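Local coordinates for protein particle-associated lyase (Acinetobacter bacteriophage AP22, PDB 4Y9V) that probably cleaves the capsular polysaccharide of Acinetobacter baumannii as the trimeric lyase tailspike of the phage, at residues Asn427-Ala432 / Asp464-Arg469; Glu371-Val376 / Thr395-Asn400; Ile436-Gln441 / Leu468-Trp473; Val419-Gly424 / Gly459-Asp464; Pro503-Pro508 / Tyr548-Ala553. One frame throughout, in Å; residues are numbered along the deposited sequence. Where two conformers were deposited one is given.

Contact 1: Asn427-Ala432 / Asp464-Arg469; sequences NGVGGA and DFDALR
Three hydrogen bonds join Asn427-Ala432 to Asp464-Arg469. Gly428 N donates to Asp464 OD1 at 2.8 Å, using the syn lone pair. Asp464 CG lies between the backbone N and the carbonyl carbon (chi1 74°), the rotation from which the carboxylate meets Gly428. Asp466 N donates to Val429 O at 2.9 Å. Gly431 N donates to Ala467 O at 3.0 Å, beside a single bridge of Gly430 with Ala467. Asp466 OD1 forms a salt bridge with Lys498. A water donates to both Asn427 OD1 and Asp464 OD2, whose amide and carboxylate planes are 88° apart. The two segments are equivalent loops on adjacent coils of the right-handed parallel beta-helix of the pectin lyase-like fold. Nonpolar contact centres on the Phe465 ring. Gly430 CA lies over one face in a CH-pi contact, 3.8 Å from the ring centroid and offset toward the rim. Positive phi, with Phe465 CD2 and Ala467 O close by, suits a residue without CB here. Asn427 C and Gly428 N meet the ring edge, in its plane. Ala467 CB packs on Gly431 C at 3.5 Å. Arg469 CB has van der Waals contact with Ala432 O at 3.4 Å.

Contact 2: Glu371-Val376 / Thr395-Asn400; sequences EGQGCV and TKTPLN
Gln373 and Glu371 meet Asn400, Thr397 and Lys396 where two turn loops of the parallel beta-helix stack, one coil above the next. The Gln373 side chain is extended beyond CG (chi2 -163°) and crosses toward Asn400. Its NE2 donates to Asn400 OD1 at 2.9 Å, with 166° at the hydrogen. Asn400 OD1 lies almost in the plane of the Gln373 amide, but the two amide planes are 65° apart. The other amide atom, Gln373 OE1, accepts from Ser401 N and Trp402 N, so both ends hold the amide in one rotation. On the way, Gln373 CG passes Thr397 OG1 at 3.3 Å. That hydroxyl is occupied: it accepts from Leu399 N at 3.1 Å, forming an ST turn, and also bonds Glu369 OE2. A salt bridge joins the ends of Glu371 and Lys396. Lys396 NZ reaches Glu371 OE1 at 3.0 Å on its syn side, out of the carboxylate plane, and has a weak bond to OE2. Lys396 was modelled in two conformers; the bridge is described for one, so it is less certain. Deeper in, Leu399 CD2 lies 3.7 Å from Gly374 N, and Cys375 SG lies 3.8 Å from Thr395 CG2. Glu369 binds the backbone N of both Gly374 and Lys396 and so ties the loops together. Gln136 and Gln134 of a neighbouring subunit pack on Glu371 and Lys396. The loops follow the parallel pair of strands 366-368 and 391-394 and lead into the parallel strands 376-378 and 405-409.

Contact 3: Ile436-Gln441 / Leu468-Trp473; sequences IVTIRQ and LRHWAW
Trp473 CH2 lies over the centre of the Arg440 guanidinium, 3.5 Å above its plane. The two planes are tilted 48°, so the groups meet obliquely. Arg440 NE and NH2 bond Glu475 O and Asp476 O. One face of the Trp473 ring carries Arg469 NH2, a cation-pi pair, in the conformer described. The His470 ring has Trp473 CB over one face. At its edge, NE2 donates to Thr438 OG1 at 2.8 Å, 3° out of the ring plane, and ND1 accepts from Arg469 NE, which fixes the ring. Thr438 OG1 is also bonded to Ser403 OG. One face of Trp471 carries Ile436 CG1 in a CH-pi contact, 4.1 Å from the centroid of the six-membered ring, with Leu468 CD2 beside it. These groups decorate neighbouring parallel strands of one beta-helix face, where 405-409, 435-441 and 470-476 lie in order. Val437 pairs with Ala472 and Thr438 with Trp473, through Ile436 N to His470 O, Val437 N to Trp471 O, Trp473 N to Val437 O and Ile439 N to Trp473 O. Trp473 CG is anti to the backbone N (chi1 -172°), alongside Thr438. Val437 and Ala472 face strand 453-458. Ile436 CD1 touches Leu468 CD1 at 3.7 Å.

Contact 4: Val419-Gly424 / Gly459-Asp464; sequences VKLDGG and GGVSCD
Val461 points its side chain at Leu421, Gly423 and Gly424. Its CB rests 3.7 Å from Gly423 C, against bare backbone. CG2, anti to the backbone N, goes on to Gly424 O at 3.7 Å. It also touches Leu421 CD2 at 3.9 Å in the leucine conformer described, where the two side chains cross at about a right angle. CG1 lies between the backbone N and the carbonyl carbon (chi1 56°) and packs on the Trp471 ring. The backbone beside the valine is bonded: Ser462 N donates to Gly424 O at 3.1 Å. Val461 CA approaches the same oxygen at 3.4 Å in a CA-H...O contact. Further back, Gly459 CA lies 3.4 Å from Asp422 OD1, which with Gly423 N crowds the side where a CB would stand. Gly423 and Gly459 both have positive phi, and Gly423 CA lies 3.4 Å from Gly459 O. A water accepts from Gly424 N at 3.0 Å. Gly460 O receives a weak hydrogen bond from Lys420 NZ of a neighbouring subunit. A sodium ion is bound near Gly459. The chain turns a corner at Gly423, and Val461, on the next coil, packs against that corner from the interior, as stacked apolar side chains do in parallel beta-helices.

Contact 5: Pro503-Pro508 / Tyr548-Ala553; sequences PYLIYP and YKYSKA
Tyr504 and Lys549 form a single backbone bridge where the last part of the beta-helix meets the C-terminal Ig-like domain. Lys549 N donates to Pro503 O at 2.9 Å, and Leu505 N donates to Lys549 O at 2.8 Å. The Tyr504 ring is sandwiched. Pro508 CD lies 3.5 Å above one face, toward the rim. Lys549 CE lies over the centre of the opposite face, 3.8 Å from the ring centroid. The lysine chain bends at chi3 (-68°), which brings CE over the ring. NZ follows as an off-centre cation-pi partner and has a weak bond to Asn502 O. Lys549 has two modelled conformers, and one is described. Tyr550 O meets the ring edge in plane, 3.6 Å from Tyr504 CD1. Beside the bridge, Leu505 packs between two tyrosines: its CD1 touches Tyr550 CE1 at 3.8 Å, and its CG touches Tyr548 CB at 3.9 Å. Ser551 CB closes on Ile506 O at 3.4 Å. Tyr548 OH bonds the C-terminal Ile625 of a neighbouring subunit. Segment 503-508 also pairs with Arg469, Trp471 and Ala472 and so lies between the 470-476 coil and the Ig-like domain, with strands 486-496 and 518-531 packed against Ile506.

Overall arrangement
From the N terminus, contact 2 comes first and closes a short loop between two coils. Contacts 4, 1 and 3 follow, each linking one coil to the next. Contact 4 crosses contact 1 and contact 3, and contacts 1 and 3 end on the same stretch at Leu468 and Arg469. Contact 1 joins contact 2 through Thr395 on Asn427 and Leu399 on Phe465. Contacts 3 and 4 meet inside the helix, at Trp471 and Val461. Contact 5 closes last, at the C-terminal end of the beta-helix. It touches contacts 1 and 3 through Tyr504 and Pro503, and so ties the Ig-like domain to the end of the beta-helix.

Contact 1: Asn427-Ala432 / Asp464-Arg469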
# COMPACT_ATOMS: atom_id res chain seq x y z
N ASN A 427 -16.61 12.12 3.55
CA ASN A 427 -17.05 13.06 4.55
C ASN A 427 -17.75 14.25 3.93
O ASN A 427 -17.28 14.80 2.92
CB ASN A 427 -15.84 13.64 5.32
CG ASN A 427 -15.12 12.61 6.10
OD1 ASN A 427 -15.59 12.18 7.15
ND2 ASN A 427 -13.97 12.22 5.68
N GLY A 428 -18.84 14.69 4.55
CA GLY A 428 -19.46 15.94 4.23
C GLY A 428 -20.94 15.95 4.51
O GLY A 428 -21.47 15.04 5.13
N VAL A 429 -21.60 16.99 4.04
CA VAL A 429 -23.06 17.13 4.21
C VAL A 429 -23.84 16.53 3.08
O VAL A 429 -25.01 16.10 3.29
CB VAL A 429 -23.43 18.60 4.44
CG1 VAL A 429 -22.92 19.05 5.81
CG2 VAL A 429 -23.05 19.50 3.30
N GLY A 430 -23.29 16.51 1.87
CA GLY A 430 -24.08 16.05 0.70
C GLY A 430 -25.23 17.00 0.41
O GLY A 430 -25.10 18.22 0.59
N GLY A 431 -26.29 16.42 -0.07
CA GLY A 431 -27.46 17.18 -0.51
C GLY A 431 -28.42 16.30 -1.27
O GLY A 431 -28.09 15.16 -1.64
N ALA A 432 -29.60 16.84 -1.53
CA ALA A 432 -30.67 16.08 -2.18
C ALA A 432 -30.33 15.62 -3.57
O ALA A 432 -30.99 14.71 -4.11
CB ALA A 432 -31.96 16.94 -2.24
N ASP A 464 -20.93 9.91 5.28
CA ASP A 464 -21.67 10.55 6.38
C ASP A 464 -22.56 11.69 5.92
O ASP A 464 -23.00 12.50 6.73
CB ASP A 464 -20.81 10.96 7.55
CG ASP A 464 -19.98 12.18 7.28
OD1 ASP A 464 -19.82 12.51 6.10
OD2 ASP A 464 -19.58 12.82 8.28
N PHE A 465 -22.90 11.72 4.63
CA PHE A 465 -23.79 12.78 4.13
C PHE A 465 -25.15 12.70 4.80
O PHE A 465 -25.71 11.62 5.01
CB PHE A 465 -23.99 12.63 2.64
CG PHE A 465 -22.77 12.89 1.74
CD1 PHE A 465 -21.53 13.25 2.25
CD2 PHE A 465 -22.94 12.77 0.39
CE1 PHE A 465 -20.48 13.48 1.36
CE2 PHE A 465 -21.89 13.00 -0.50
CZ PHE A 465 -20.66 13.36 0.01
N ASP A 466 -25.74 13.86 5.03
CA ASP A 466 -27.14 13.90 5.50
C ASP A 466 -28.12 13.53 4.41
O ASP A 466 -29.23 13.06 4.70
CB ASP A 466 -27.41 15.27 6.12
CG ASP A 466 -26.45 15.52 7.24
OD1 ASP A 466 -26.43 14.73 8.21
OD2 ASP A 466 -25.62 16.47 7.14
N ALA A 467 -27.76 13.77 3.15
CA ALA A 467 -28.59 13.44 2.00
C ALA A 467 -27.67 13.02 0.86
O ALA A 467 -26.56 13.55 0.73
CB ALA A 467 -29.46 14.61 1.59
N LEU A 468 -28.13 12.08 0.06
CA LEU A 468 -27.40 11.58 -1.11
C LEU A 468 -28.41 11.11 -2.10
O LEU A 468 -29.29 10.31 -1.76
CB LEU A 468 -26.46 10.43 -0.67
CG LEU A 468 -25.67 9.79 -1.82
CD1 LEU A 468 -24.68 10.74 -2.45
CD2 LEU A 468 -24.94 8.53 -1.31
N ARG A 469 -28.30 11.55 -3.37
CA ARG A 469 -29.22 11.08 -4.39
C ARG A 469 -28.82 9.71 -4.92
O ARG A 469 -29.70 8.85 -5.09
CB ARG A 469 -29.35 12.08 -5.55
CG ARG A 469 -30.41 11.72 -6.53
CD ARG A 469 -30.43 12.61 -7.82
NE ARG A 469 -29.46 12.07 -8.88
CZ ARG A 469 -29.68 12.41 -10.13
NH1 ARG A 469 -30.53 13.20 -10.89
NH2 ARG A 469 -28.75 11.81 -10.94
O HOH W 1 -17.33 14.18 8.38
O HOH W 2 -22.92 15.55 7.65
O HOH W 3 -21.47 15.18 7.92

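Contact 2: Glu371-Val376 / Thr395-Asn400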
# COMPACT_ATOMS: atom_id res chain seq x y z
N GLU A 371 -13.43 23.97 -4.78
CA GLU A 371 -14.50 24.94 -4.56
C GLU A 371 -15.63 24.77 -5.55
O GLU A 371 -16.81 24.97 -5.23
CB GLU A 371 -13.97 26.37 -4.58
CG GLU A 371 -12.94 26.66 -3.48
CD GLU A 371 -13.49 26.40 -2.09
OE1 GLU A 371 -14.50 27.04 -1.70
OE2 GLU A 371 -13.02 25.51 -1.38
N GLY A 372 -15.27 24.40 -6.79
CA GLY A 372 -16.22 24.23 -7.88
C GLY A 372 -17.00 22.91 -7.89
O GLY A 372 -17.70 22.66 -8.87
N GLN A 373 -16.89 22.14 -6.83
CA GLN A 373 -17.57 20.86 -6.55
C GLN A 373 -16.79 19.67 -7.10
O GLN A 373 -16.27 19.68 -8.23
CB GLN A 373 -19.00 20.75 -7.07
CG GLN A 373 -19.92 21.86 -6.59
CD GLN A 373 -21.37 21.50 -6.76
OE1 GLN A 373 -21.72 20.48 -7.39
NE2 GLN A 373 -22.26 22.33 -6.22
N GLY A 374 -16.80 18.61 -6.31
CA GLY A 374 -16.21 17.33 -6.69
C GLY A 374 -14.78 17.18 -6.18
O GLY A 374 -14.04 18.13 -5.97
N CYS A 375 -14.37 15.89 -6.01
CA CYS A 375 -13.03 15.53 -5.61
C CYS A 375 -12.14 15.00 -6.71
O CYS A 375 -10.93 15.25 -6.69
CB CYS A 375 -13.07 14.49 -4.49
SG CYS A 375 -13.59 15.16 -2.87
N VAL A 376 -12.69 14.19 -7.64
CA VAL A 376 -11.91 13.50 -8.63
C VAL A 376 -12.56 13.70 -10.00
O VAL A 376 -13.78 13.46 -10.13
CB VAL A 376 -11.83 11.97 -8.32
CG1 VAL A 376 -11.02 11.24 -9.37
CG2 VAL A 376 -11.24 11.73 -6.94
N THR A 395 -15.51 16.82 1.71
CA THR A 395 -16.41 17.61 0.90
C THR A 395 -17.21 18.57 1.75
O THR A 395 -17.40 18.38 2.95
CB THR A 395 -17.38 16.76 0.04
OG1 THR A 395 -18.43 16.22 0.87
CG2 THR A 395 -16.66 15.65 -0.69
N LYS A 396 -17.72 19.61 1.07
CA LYS A 396 -18.57 20.62 1.69
C LYS A 396 -19.67 21.14 0.77
O LYS A 396 -20.58 21.77 1.31
CB LYS A 396 -17.74 21.76 2.27
CG LYS A 396 -16.95 22.54 1.25
CD LYS A 396 -16.47 23.82 1.94
CE LYS A 396 -15.47 24.54 1.10
NZ LYS A 396 -16.00 24.86 -0.25
N THR A 397 -19.64 20.92 -0.50
CA THR A 397 -20.68 21.42 -1.38
C THR A 397 -21.84 20.41 -1.47
O THR A 397 -21.73 19.27 -1.03
CB THR A 397 -20.19 21.73 -2.80
OG1 THR A 397 -20.17 20.54 -3.58
CG2 THR A 397 -18.89 22.49 -2.81
N PRO A 398 -22.94 20.79 -2.12
CA PRO A 398 -24.03 19.84 -2.32
C PRO A 398 -23.76 18.78 -3.36
O PRO A 398 -24.59 17.86 -3.50
CB PRO A 398 -25.25 20.73 -2.74
CG PRO A 398 -24.86 22.11 -2.26
CD PRO A 398 -23.36 22.15 -2.49
N LEU A 399 -22.67 18.87 -4.12
CA LEU A 399 -22.30 17.83 -5.09
C LEU A 399 -23.41 17.58 -6.12
O LEU A 399 -23.55 16.49 -6.66
CB LEU A 399 -21.85 16.54 -4.42
CG LEU A 399 -20.53 16.68 -3.62
CD1 LEU A 399 -20.48 15.65 -2.51
CD2 LEU A 399 -19.34 16.54 -4.54
N ASN A 400 -24.16 18.64 -6.42
CA ASN A 400 -25.27 18.56 -7.37
C ASN A 400 -24.85 18.79 -8.81
O ASN A 400 -25.46 18.23 -9.72
CB ASN A 400 -26.36 19.57 -6.99
CG ASN A 400 -25.89 21.00 -7.06
OD1 ASN A 400 -25.00 21.36 -6.30
ND2 ASN A 400 -26.46 21.78 -7.94

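Contact 3: Ile436-Gln441 / Leu468-Trp473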
# COMPACT_ATOMS: atom_id res chain seq x y z
N ILE A 436 -22.18 10.16 -5.87
CA ILE A 436 -20.82 9.66 -5.62
C ILE A 436 -20.06 9.45 -6.90
O ILE A 436 -19.04 10.10 -7.12
CB ILE A 436 -20.83 8.43 -4.68
CG1 ILE A 436 -21.56 8.72 -3.36
CG2 ILE A 436 -19.41 7.95 -4.44
CD1 ILE A 436 -21.09 9.96 -2.63
N VAL A 437 -20.53 8.55 -7.78
CA VAL A 437 -19.91 8.36 -9.10
C VAL A 437 -20.94 8.69 -10.16
O VAL A 437 -22.01 8.09 -10.20
CB VAL A 437 -19.40 6.91 -9.31
CG1 VAL A 437 -18.82 6.75 -10.71
CG2 VAL A 437 -18.37 6.52 -8.26
N THR A 438 -20.58 9.64 -11.03
CA THR A 438 -21.39 9.96 -12.21
C THR A 438 -20.47 9.98 -13.44
O THR A 438 -19.44 10.65 -13.42
CB THR A 438 -22.08 11.31 -12.08
OG1 THR A 438 -22.95 11.26 -10.95
CG2 THR A 438 -22.87 11.69 -13.33
N ILE A 439 -20.87 9.27 -14.49
CA ILE A 439 -20.23 9.34 -15.80
C ILE A 439 -21.32 9.84 -16.78
O ILE A 439 -22.40 9.23 -16.84
CB ILE A 439 -19.69 8.00 -16.26
CG1 ILE A 439 -18.72 7.36 -15.24
CG2 ILE A 439 -19.09 8.13 -17.68
CD1 ILE A 439 -17.40 8.13 -15.10
N ARG A 440 -21.02 10.91 -17.53
CA ARG A 440 -21.90 11.39 -18.57
C ARG A 440 -21.18 11.40 -19.91
O ARG A 440 -20.00 11.73 -19.98
CB ARG A 440 -22.41 12.80 -18.31
CG ARG A 440 -23.16 13.00 -16.98
CD ARG A 440 -24.45 12.25 -16.87
NE ARG A 440 -25.51 12.65 -17.81
CZ ARG A 440 -26.38 13.62 -17.57
NH1 ARG A 440 -26.29 14.41 -16.52
NH2 ARG A 440 -27.40 13.79 -18.43
N GLN A 441 -21.91 11.08 -20.96
CA GLN A 441 -21.48 11.39 -22.33
C GLN A 441 -21.77 12.85 -22.61
O GLN A 441 -22.87 13.34 -22.36
CB GLN A 441 -22.14 10.45 -23.33
CG GLN A 441 -21.76 10.74 -24.77
CD GLN A 441 -22.29 9.69 -25.73
OE1 GLN A 441 -22.55 8.55 -25.33
NE2 GLN A 441 -22.42 10.07 -26.99
N LEU A 468 -28.13 12.08 0.06
CA LEU A 468 -27.40 11.58 -1.11
C LEU A 468 -28.41 11.11 -2.10
O LEU A 468 -29.29 10.31 -1.76
CB LEU A 468 -26.46 10.43 -0.67
CG LEU A 468 -25.67 9.79 -1.82
CD1 LEU A 468 -24.68 10.74 -2.45
CD2 LEU A 468 -24.94 8.53 -1.31
N ARG A 469 -28.30 11.55 -3.37
CA ARG A 469 -29.22 11.08 -4.39
C ARG A 469 -28.82 9.71 -4.92
O ARG A 469 -29.70 8.85 -5.09
CB ARG A 469 -29.35 12.08 -5.55
CG ARG A 469 -30.41 11.72 -6.53
CD ARG A 469 -30.43 12.61 -7.82
NE ARG A 469 -29.46 12.07 -8.88
CZ ARG A 469 -29.68 12.41 -10.13
NH1 ARG A 469 -30.53 13.20 -10.89
NH2 ARG A 469 -28.75 11.81 -10.94
N HIS A 470 -27.55 9.50 -5.25
CA HIS A 470 -27.14 8.23 -5.84
C HIS A 470 -25.69 7.90 -5.52
O HIS A 470 -24.84 8.78 -5.41
CB HIS A 470 -27.36 8.18 -7.35
CG HIS A 470 -26.48 9.08 -8.18
ND1 HIS A 470 -26.88 10.31 -8.60
CD2 HIS A 470 -25.22 8.86 -8.63
CE1 HIS A 470 -25.84 10.81 -9.30
NE2 HIS A 470 -24.84 9.97 -9.34
N TRP A 471 -25.43 6.59 -5.48
CA TRP A 471 -24.06 6.07 -5.47
C TRP A 471 -23.49 6.02 -6.89
O TRP A 471 -22.35 6.47 -7.09
CB TRP A 471 -24.00 4.71 -4.77
CG TRP A 471 -24.02 4.84 -3.27
CD1 TRP A 471 -25.11 4.84 -2.44
CD2 TRP A 471 -22.88 5.02 -2.45
NE1 TRP A 471 -24.70 5.00 -1.13
CE2 TRP A 471 -23.33 5.11 -1.10
CE3 TRP A 471 -21.50 5.10 -2.69
CZ2 TRP A 471 -22.46 5.28 -0.03
CZ3 TRP A 471 -20.63 5.25 -1.62
CH2 TRP A 471 -21.11 5.35 -0.30
N ALA A 472 -24.20 5.45 -7.86
CA ALA A 472 -23.70 5.33 -9.22
C ALA A 472 -24.75 5.76 -10.24
O ALA A 472 -25.92 5.38 -10.13
CB ALA A 472 -23.31 3.88 -9.53
N TRP A 473 -24.29 6.49 -11.27
CA TRP A 473 -25.15 6.85 -12.40
C TRP A 473 -24.27 7.01 -13.63
O TRP A 473 -23.18 7.58 -13.54
CB TRP A 473 -25.91 8.13 -12.14
CG TRP A 473 -26.94 8.46 -13.17
CD1 TRP A 473 -27.82 7.61 -13.79
CD2 TRP A 473 -27.25 9.77 -13.67
NE1 TRP A 473 -28.64 8.30 -14.64
CE2 TRP A 473 -28.31 9.63 -14.60
CE3 TRP A 473 -26.72 11.05 -13.44
CZ2 TRP A 473 -28.86 10.73 -15.27
CZ3 TRP A 473 -27.25 12.13 -14.11
CH2 TRP A 473 -28.31 11.96 -15.03

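Contact 4: Val419-Gly424 / Gly459-Asp464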
# COMPACT_ATOMS: atom_id res chain seq x y z
N VAL A 419 -14.79 2.45 -13.45
CA VAL A 419 -14.47 3.14 -12.20
C VAL A 419 -14.62 2.14 -11.05
O VAL A 419 -15.73 1.58 -10.93
CB VAL A 419 -15.38 4.36 -11.96
CG1 VAL A 419 -15.05 5.01 -10.61
CG2 VAL A 419 -15.26 5.37 -13.08
N LYS A 420 -13.59 1.98 -10.27
CA LYS A 420 -13.56 0.98 -9.19
C LYS A 420 -13.23 1.69 -7.87
O LYS A 420 -12.08 1.97 -7.59
CB LYS A 420 -12.56 -0.14 -9.46
CG LYS A 420 -12.75 -1.39 -8.64
CD LYS A 420 -11.95 -2.62 -9.14
CE LYS A 420 -12.33 -3.87 -8.41
NZ LYS A 420 -11.55 -5.01 -8.97
N LEU A 421 -14.29 2.00 -7.08
CA LEU A 421 -14.16 2.71 -5.80
C LEU A 421 -14.33 1.65 -4.73
O LEU A 421 -15.41 1.11 -4.56
CB LEU A 421 -15.19 3.83 -5.74
CG LEU A 421 -14.98 4.87 -4.63
CD1 LEU A 421 -15.97 6.03 -4.87
CD2 LEU A 421 -15.15 4.33 -3.22
N ASP A 422 -13.22 1.33 -4.07
CA ASP A 422 -13.10 0.19 -3.16
C ASP A 422 -12.68 0.71 -1.79
O ASP A 422 -11.51 1.04 -1.59
CB ASP A 422 -12.11 -0.79 -3.72
CG ASP A 422 -11.85 -2.02 -2.94
OD1 ASP A 422 -12.60 -2.32 -2.00
OD2 ASP A 422 -10.83 -2.73 -3.29
N GLY A 423 -13.63 0.79 -0.87
CA GLY A 423 -13.36 1.24 0.46
C GLY A 423 -13.17 2.76 0.55
O GLY A 423 -13.21 3.48 -0.41
N GLY A 424 -12.93 3.19 1.78
CA GLY A 424 -12.62 4.56 2.11
C GLY A 424 -13.74 5.22 2.91
O GLY A 424 -14.67 4.57 3.41
N GLY A 459 -16.33 -2.63 -0.89
CA GLY A 459 -15.29 -2.51 0.11
C GLY A 459 -15.65 -1.80 1.37
O GLY A 459 -14.78 -1.39 2.13
N GLY A 460 -16.97 -1.60 1.61
CA GLY A 460 -17.38 -1.00 2.87
C GLY A 460 -17.08 0.48 2.95
O GLY A 460 -16.92 1.02 4.05
N VAL A 461 -17.04 1.15 1.81
CA VAL A 461 -16.90 2.60 1.78
C VAL A 461 -18.05 3.23 2.55
O VAL A 461 -19.22 2.86 2.36
CB VAL A 461 -16.81 3.12 0.34
CG1 VAL A 461 -17.99 2.70 -0.54
CG2 VAL A 461 -16.64 4.65 0.33
N SER A 462 -17.72 4.19 3.41
CA SER A 462 -18.70 4.87 4.23
C SER A 462 -18.92 6.29 3.71
O SER A 462 -18.07 6.90 3.05
CB SER A 462 -18.27 4.94 5.68
OG SER A 462 -17.10 5.75 5.84
N CYS A 463 -20.10 6.83 4.02
CA CYS A 463 -20.46 8.18 3.63
C CYS A 463 -21.33 8.75 4.73
O CYS A 463 -22.36 8.15 5.08
CB CYS A 463 -21.27 8.12 2.31
SG CYS A 463 -22.01 9.68 1.81
N ASP A 464 -20.93 9.91 5.28
CA ASP A 464 -21.67 10.55 6.38
C ASP A 464 -22.56 11.69 5.92
O ASP A 464 -23.00 12.50 6.73
CB ASP A 464 -20.81 10.96 7.55
CG ASP A 464 -19.98 12.18 7.28
OD1 ASP A 464 -19.82 12.51 6.10
OD2 ASP A 464 -19.58 12.82 8.28
O HOH W 4 -12.57 0.88 3.61

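Contact 5: Pro503-Pro508 / Tyr548-Ala553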
# COMPACT_ATOMS: atom_id res chain seq x y z
N PRO A 503 -30.39 7.08 -0.56
CA PRO A 503 -29.91 7.16 -1.94
C PRO A 503 -30.39 6.01 -2.77
O PRO A 503 -30.67 4.90 -2.29
CB PRO A 503 -28.41 7.02 -1.75
CG PRO A 503 -28.28 6.05 -0.58
CD PRO A 503 -29.44 6.47 0.34
N TYR A 504 -30.38 6.22 -4.11
CA TYR A 504 -30.33 5.12 -5.04
C TYR A 504 -28.93 4.50 -5.01
O TYR A 504 -27.92 5.19 -5.08
CB TYR A 504 -30.60 5.59 -6.47
CG TYR A 504 -32.04 5.96 -6.72
CD1 TYR A 504 -32.96 4.96 -7.07
CD2 TYR A 504 -32.49 7.25 -6.57
CE1 TYR A 504 -34.27 5.27 -7.28
CE2 TYR A 504 -33.83 7.58 -6.80
CZ TYR A 504 -34.70 6.54 -7.16
OH TYR A 504 -36.02 6.89 -7.38
N LEU A 505 -28.88 3.17 -5.00
CA LEU A 505 -27.62 2.46 -5.24
C LEU A 505 -27.15 2.75 -6.66
O LEU A 505 -26.01 3.11 -6.91
CB LEU A 505 -27.82 0.98 -4.96
CG LEU A 505 -28.14 0.66 -3.49
CD1 LEU A 505 -28.74 -0.72 -3.34
CD2 LEU A 505 -26.89 0.77 -2.63
N ILE A 506 -28.09 2.59 -7.61
CA ILE A 506 -27.88 2.88 -9.03
C ILE A 506 -29.07 3.71 -9.46
O ILE A 506 -30.22 3.29 -9.27
CB ILE A 506 -27.76 1.58 -9.87
CG1 ILE A 506 -26.63 0.70 -9.35
CG2 ILE A 506 -27.60 1.95 -11.33
CD1 ILE A 506 -26.51 -0.61 -10.09
N TYR A 507 -28.83 4.90 -9.99
CA TYR A 507 -29.92 5.78 -10.38
C TYR A 507 -30.55 5.26 -11.67
O TYR A 507 -29.82 5.00 -12.64
CB TYR A 507 -29.41 7.23 -10.54
CG TYR A 507 -30.57 8.16 -10.66
CD1 TYR A 507 -31.14 8.68 -9.51
CD2 TYR A 507 -31.19 8.45 -11.88
CE1 TYR A 507 -32.23 9.53 -9.55
CE2 TYR A 507 -32.31 9.24 -11.93
CZ TYR A 507 -32.83 9.76 -10.78
OH TYR A 507 -33.95 10.60 -10.86
N PRO A 508 -31.89 5.16 -11.72
CA PRO A 508 -32.55 4.58 -12.90
C PRO A 508 -32.78 5.61 -14.01
O PRO A 508 -33.44 6.61 -13.79
CB PRO A 508 -33.90 4.13 -12.32
CG PRO A 508 -34.17 5.05 -11.20
CD PRO A 508 -32.82 5.33 -10.58
N TYR A 548 -31.96 2.09 1.10
CA TYR A 548 -31.22 2.14 -0.15
C TYR A 548 -32.18 1.73 -1.26
O TYR A 548 -32.82 0.68 -1.19
CB TYR A 548 -29.99 1.22 -0.12
CG TYR A 548 -29.03 1.52 1.02
CD1 TYR A 548 -27.99 2.43 0.90
CD2 TYR A 548 -29.16 0.86 2.24
CE1 TYR A 548 -27.13 2.67 1.94
CE2 TYR A 548 -28.29 1.10 3.29
CZ TYR A 548 -27.27 2.01 3.15
OH TYR A 548 -26.38 2.29 4.17
N LYS A 549 -32.30 2.56 -2.30
CA LYS A 549 -33.24 2.26 -3.37
C LYS A 549 -32.50 1.62 -4.54
O LYS A 549 -31.38 1.93 -4.85
CB LYS A 549 -33.92 3.56 -3.80
CG LYS A 549 -34.64 4.21 -2.64
CD LYS A 549 -35.26 5.54 -2.98
CE LYS A 549 -34.09 6.46 -3.23
NZ LYS A 549 -34.54 7.89 -3.15
N TYR A 550 -33.21 0.68 -5.16
CA TYR A 550 -32.66 -0.03 -6.32
C TYR A 550 -33.00 0.71 -7.62
O TYR A 550 -33.89 1.54 -7.69
CB TYR A 550 -33.25 -1.46 -6.34
CG TYR A 550 -32.83 -2.27 -5.12
CD1 TYR A 550 -31.59 -2.84 -5.08
CD2 TYR A 550 -33.65 -2.40 -4.01
CE1 TYR A 550 -31.15 -3.57 -3.97
CE2 TYR A 550 -33.23 -3.11 -2.90
CZ TYR A 550 -31.97 -3.66 -2.89
OH TYR A 550 -31.59 -4.33 -1.73
N SER A 551 -32.30 0.32 -8.70
CA SER A 551 -32.63 0.88 -10.00
C SER A 551 -33.93 0.33 -10.56
O SER A 551 -34.52 0.93 -11.46
CB SER A 551 -31.53 0.64 -11.02
OG SER A 551 -31.38 -0.77 -11.22
N LYS A 552 -34.35 -0.84 -10.08
CA LYS A 552 -35.49 -1.57 -10.60
C LYS A 552 -35.99 -2.43 -9.42
O LYS A 552 -35.33 -2.60 -8.42
CB LYS A 552 -35.17 -2.37 -11.81
CG LYS A 552 -34.13 -3.42 -11.48
CD LYS A 552 -34.04 -4.02 -12.86
CE LYS A 552 -33.05 -5.05 -12.86
NZ LYS A 552 -32.80 -5.50 -14.29
N ALA A 553 -37.20 -2.99 -9.56
CA ALA A 553 -37.74 -3.82 -8.49
C ALA A 553 -36.74 -4.92 -8.15
O ALA A 553 -36.31 -5.67 -9.04
CB ALA A 553 -39.07 -4.40 -8.93